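Local coordinates for sugar ABC transporter substrate-binding protein (Treponema pallidum subsp. pallidum, PDB 5U2P), which probably binds a small solute, perhaps a sugar, in the periplasm and delivers it to an ABC transporter for import into the cell, at residues A[211-216]-A[390-395]; A[204-209]-A[374-379]. All blocks are in the same frame, centred on the assembly; numbering follows the deposited sequence.

Contact 1. Residues A[211-216]-A[390-395]; sequences KRATDD and SVFPDF
V391 packs against A213 and T214 in the last turn of helix 191-214, where the helix end meets the loop that leads to helix 406-417. The CB of V391 points at the helix and lies 3.8 Å from the carbonyl oxygen of A213. Its two methyls then diverge. CG1, anti to the carbonyl carbon (chi1 -60°), reaches over T214 and comes within 3.9 Å of its CA and about as near its OG1. CG2 turns to the methyl of A213, with 3.9 Å between V391 CG2 and A213 CB, and it also rests against one face of the neighbouring F392 ring, displaced toward the rim. The A213 methyl is thus held between V391 and F392, whose CE1 approaches A213 CB obliquely to 3.7 Å. The F392 ring also packs on L209 and V210 of the same helix. Just before this ring, an ST turn fixes the backbone: the N of F392 donates to S390 OG over 3.0 Å at a nearly straight 165°. No hydrogen bond joins the two segments. The one hydroxyl that V391 touches, T214 OG1, is bonded to the carbonyl oxygen of V210 one turn back. With that polar group satisfied inside its own helix, the join rests on van der Waals packing of methyls and one aromatic carbon, F392 CE1, so shape rather than directional bonding sets the fit.

Contact 2. Residues A[204-209]-A[374-379]; sequences QGARDL and QAIDAY. With EDO (1,2-ethanediol), chain E.
In I376, chi1 58° sets CG1 between the backbone N and the carbonyl carbon and turns CG2 to A206, while the extended chi2 (170°) carries CD1 on to L209 CD2, one turn further along helix 191-214. This is helix-against-loop packing in a solute-binding protein fold, the loop following strand 372-374. CG2 of I376 sits 4.0 Å from A206 CB and equally near the A206 carbonyl oxygen. The backbone N of I376 is tied to the same helix through T198 OG1. Beside this apolar patch, R207 and Y379 cross at about a right angle, with the guanidinium and ring planes 84° apart. R207 is extended from CG to NE, and the tyrosine OH lies near the guanidinium plane at its edge, 3.7 Å from R207 CG. Q374 NE2 sits 3.3 Å above the centre of one face of the Y379 ring, with its own hydrogen bond to E305. T122 holds R207 NH2. D377, whose side chain also packs on T191 and A194 of the helix, accepts through OD1 from a 1,2-ethanediol, probably from the crystallisation liquor. One water joins arginine to tyrosine, accepting from R207 NE at 3.0 Å and sharing a hydrogen bond of 2.6 Å with Y379 OH.

Overall arrangement
From the N terminus, the chain builds strands of the five-stranded sheet, passes into the six-stranded one and then runs along helix 191-214, which supplies the first half of both contacts: 204-209 for contact 2, then 211-216 for contact 1. Beyond strand 372-374 it returns to the helix. Contact 2 closes a loop of about 165 residues at 374-379, and contact 1 one of about 174 at 390-395, ahead of helix 406-417. Their segments therefore alternate, and the two closures cross rather than nest. The contact centres are about 11 Å apart, and F392 links them by packing on the backbone O of I376. Together they fasten the loop after strand 372-374 to one helix.

Contact 1. Residues A[211-216]-A[390-395]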
# COMPACT_ATOMS: atom_id res chain seq x y z
N LYS A 211 14.57 2.41 7.69
CA LYS A 211 15.67 3.36 7.81
C LYS A 211 16.97 2.65 8.20
O LYS A 211 18.01 2.82 7.54
CB LYS A 211 15.33 4.43 8.85
CG LYS A 211 16.33 5.59 8.93
CD LYS A 211 16.32 6.42 7.65
CE LYS A 211 17.03 7.76 7.82
NZ LYS A 211 18.49 7.61 7.98
N ARG A 212 16.92 1.84 9.26
CA ARG A 212 18.15 1.24 9.76
C ARG A 212 18.56 0.07 8.87
O ARG A 212 19.74 -0.24 8.76
CB ARG A 212 18.02 0.81 11.23
CG ARG A 212 17.02 -0.27 11.60
CD ARG A 212 17.12 -0.57 13.10
NE ARG A 212 16.07 -1.45 13.62
CZ ARG A 212 14.87 -1.04 14.01
NH1 ARG A 212 14.52 0.25 13.94
NH2 ARG A 212 14.00 -1.92 14.48
N ALA A 213 17.60 -0.55 8.18
CA ALA A 213 17.96 -1.58 7.21
C ALA A 213 18.68 -0.93 6.02
O ALA A 213 19.63 -1.50 5.48
CB ALA A 213 16.71 -2.34 6.74
N THR A 214 18.24 0.26 5.65
CA THR A 214 18.73 0.94 4.46
C THR A 214 20.10 1.58 4.66
O THR A 214 20.92 1.56 3.74
CB THR A 214 17.73 2.01 3.98
OG1 THR A 214 16.46 1.39 3.72
CG2 THR A 214 18.21 2.66 2.70
N ASP A 215 20.36 2.13 5.85
CA ASP A 215 21.68 2.72 6.12
C ASP A 215 22.67 1.71 6.73
O ASP A 215 23.78 2.06 7.12
CB ASP A 215 21.55 3.96 7.02
CG ASP A 215 21.07 3.65 8.44
OD1 ASP A 215 21.12 2.49 8.88
OD2 ASP A 215 20.65 4.61 9.13
N ASP A 216 22.24 0.45 6.79
CA ASP A 216 23.12 -0.66 7.15
C ASP A 216 23.58 -0.62 8.60
O ASP A 216 24.59 -1.23 8.96
CB ASP A 216 24.33 -0.70 6.21
CG ASP A 216 24.51 -2.04 5.55
OD1 ASP A 216 24.39 -3.07 6.25
OD2 ASP A 216 24.75 -2.07 4.33
N SER A 390 17.36 -6.05 -2.32
CA SER A 390 16.56 -5.59 -1.19
C SER A 390 17.38 -5.34 0.08
O SER A 390 18.38 -6.01 0.32
CB SER A 390 15.47 -6.60 -0.87
OG SER A 390 14.69 -6.16 0.23
N VAL A 391 16.93 -4.39 0.89
CA VAL A 391 17.58 -4.13 2.18
C VAL A 391 17.12 -5.12 3.24
O VAL A 391 17.66 -5.14 4.35
CB VAL A 391 17.31 -2.69 2.70
CG1 VAL A 391 17.83 -1.65 1.72
CG2 VAL A 391 15.81 -2.47 2.97
N PHE A 392 16.13 -5.93 2.89
CA PHE A 392 15.57 -6.91 3.82
C PHE A 392 15.96 -8.32 3.45
O PHE A 392 16.16 -8.64 2.27
CB PHE A 392 14.04 -6.80 3.86
CG PHE A 392 13.54 -5.54 4.54
CD1 PHE A 392 13.91 -5.24 5.84
CD2 PHE A 392 12.69 -4.68 3.87
CE1 PHE A 392 13.47 -4.11 6.47
CE2 PHE A 392 12.25 -3.52 4.50
CZ PHE A 392 12.63 -3.24 5.80
N PRO A 393 16.03 -9.19 4.47
CA PRO A 393 16.38 -10.58 4.19
C PRO A 393 15.25 -11.36 3.56
O PRO A 393 14.09 -11.08 3.82
CB PRO A 393 16.70 -11.15 5.58
CG PRO A 393 16.83 -9.98 6.47
CD PRO A 393 15.91 -8.95 5.91
N ASP A 394 15.60 -12.36 2.75
CA ASP A 394 14.64 -13.35 2.30
C ASP A 394 14.51 -14.40 3.41
O ASP A 394 15.12 -15.47 3.34
CB ASP A 394 15.12 -13.97 0.99
CG ASP A 394 14.13 -14.95 0.41
OD1 ASP A 394 12.97 -15.01 0.88
OD2 ASP A 394 14.51 -15.65 -0.55
N PHE A 395 13.76 -14.06 4.45
CA PHE A 395 13.59 -14.94 5.60
C PHE A 395 13.08 -16.34 5.23
O PHE A 395 13.49 -17.33 5.84
CB PHE A 395 12.63 -14.31 6.61
CG PHE A 395 13.24 -13.23 7.43
CD1 PHE A 395 14.24 -13.53 8.33
CD2 PHE A 395 12.80 -11.93 7.34
CE1 PHE A 395 14.81 -12.54 9.10
CE2 PHE A 395 13.36 -10.94 8.11
CZ PHE A 395 14.37 -11.24 8.99

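Contact 2. Residues A[204-209]-A[374-379]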
# COMPACT_ATOMS: atom_id res chain seq x y z
N GLN A 204 5.66 4.28 13.23
CA GLN A 204 7.03 4.76 13.48
C GLN A 204 8.06 3.63 13.44
O GLN A 204 9.10 3.75 12.79
CB GLN A 204 7.12 5.46 14.84
CG GLN A 204 6.62 6.88 14.82
CD GLN A 204 5.15 6.95 14.45
OE1 GLN A 204 4.30 6.41 15.16
NE2 GLN A 204 4.85 7.59 13.31
N GLY A 205 7.77 2.55 14.15
CA GLY A 205 8.66 1.41 14.21
C GLY A 205 8.97 0.82 12.85
O GLY A 205 10.12 0.46 12.56
N ALA A 206 7.95 0.72 12.00
CA ALA A 206 8.14 0.19 10.66
C ALA A 206 9.02 1.14 9.84
O ALA A 206 9.95 0.70 9.15
CB ALA A 206 6.80 -0.01 9.99
N ARG A 207 8.74 2.44 9.90
CA ARG A 207 9.61 3.41 9.25
C ARG A 207 11.06 3.31 9.72
O ARG A 207 11.99 3.36 8.90
CB ARG A 207 9.11 4.82 9.51
CG ARG A 207 7.90 5.15 8.69
CD ARG A 207 7.38 6.54 8.97
NE ARG A 207 6.25 6.85 8.08
CZ ARG A 207 5.36 7.80 8.32
NH1 ARG A 207 5.47 8.54 9.42
NH2 ARG A 207 4.36 8.02 7.46
N ASP A 208 11.26 3.21 11.03
CA ASP A 208 12.61 3.10 11.56
C ASP A 208 13.32 1.84 11.08
O ASP A 208 14.52 1.86 10.83
CB ASP A 208 12.60 3.11 13.09
CG ASP A 208 12.27 4.47 13.67
OD1 ASP A 208 12.14 5.42 12.88
OD2 ASP A 208 12.15 4.57 14.91
N LEU A 209 12.58 0.74 10.97
CA LEU A 209 13.16 -0.51 10.50
C LEU A 209 13.69 -0.34 9.08
O LEU A 209 14.79 -0.79 8.77
CB LEU A 209 12.14 -1.64 10.57
CG LEU A 209 12.68 -3.03 10.22
CD1 LEU A 209 13.67 -3.53 11.27
CD2 LEU A 209 11.54 -4.03 10.03
N GLN A 374 1.82 1.77 5.84
CA GLN A 374 2.55 1.16 4.74
C GLN A 374 3.41 -0.03 5.18
O GLN A 374 4.29 0.08 6.06
CB GLN A 374 3.44 2.19 4.04
CG GLN A 374 4.21 1.57 2.88
CD GLN A 374 4.54 2.53 1.78
OE1 GLN A 374 3.65 3.13 1.16
NE2 GLN A 374 5.84 2.68 1.50
N ALA A 375 3.16 -1.17 4.54
CA ALA A 375 3.95 -2.37 4.75
C ALA A 375 5.39 -2.18 4.31
O ALA A 375 5.66 -1.53 3.30
CB ALA A 375 3.33 -3.57 4.00
N ILE A 376 6.32 -2.76 5.06
CA ILE A 376 7.73 -2.52 4.80
C ILE A 376 8.22 -3.00 3.42
O ILE A 376 9.22 -2.48 2.92
CB ILE A 376 8.62 -3.16 5.89
CG1 ILE A 376 8.36 -4.67 5.98
CG2 ILE A 376 8.39 -2.46 7.22
CD1 ILE A 376 9.38 -5.44 6.87
N ASP A 377 7.50 -3.93 2.78
CA ASP A 377 7.90 -4.39 1.44
C ASP A 377 7.44 -3.45 0.33
O ASP A 377 7.78 -3.66 -0.82
CB ASP A 377 7.41 -5.83 1.15
CG ASP A 377 5.89 -5.97 1.12
OD1 ASP A 377 5.20 -5.15 1.75
OD2 ASP A 377 5.40 -6.96 0.48
N ALA A 378 6.67 -2.42 0.68
CA ALA A 378 6.13 -1.51 -0.34
C ALA A 378 7.14 -0.42 -0.70
O ALA A 378 7.03 0.22 -1.75
CB ALA A 378 4.84 -0.89 0.12
N TYR A 379 8.13 -0.22 0.18
CA TYR A 379 9.14 0.82 -0.03
C TYR A 379 10.09 0.42 -1.18
O TYR A 379 10.41 -0.77 -1.36
CB TYR A 379 9.95 1.05 1.26
CG TYR A 379 9.19 1.67 2.38
CD1 TYR A 379 8.44 0.90 3.26
CD2 TYR A 379 9.18 3.05 2.55
CE1 TYR A 379 7.72 1.48 4.28
CE2 TYR A 379 8.48 3.63 3.57
CZ TYR A 379 7.77 2.86 4.44
OH TYR A 379 7.07 3.46 5.45
C1 EDO E . 1.75 -3.91 -1.09
O1 EDO E . 0.50 -4.54 -0.82
C2 EDO E . 2.75 -4.07 0.04
O2 EDO E . 2.48 -5.15 0.94
O HOH W 1 6.29 5.95 5.25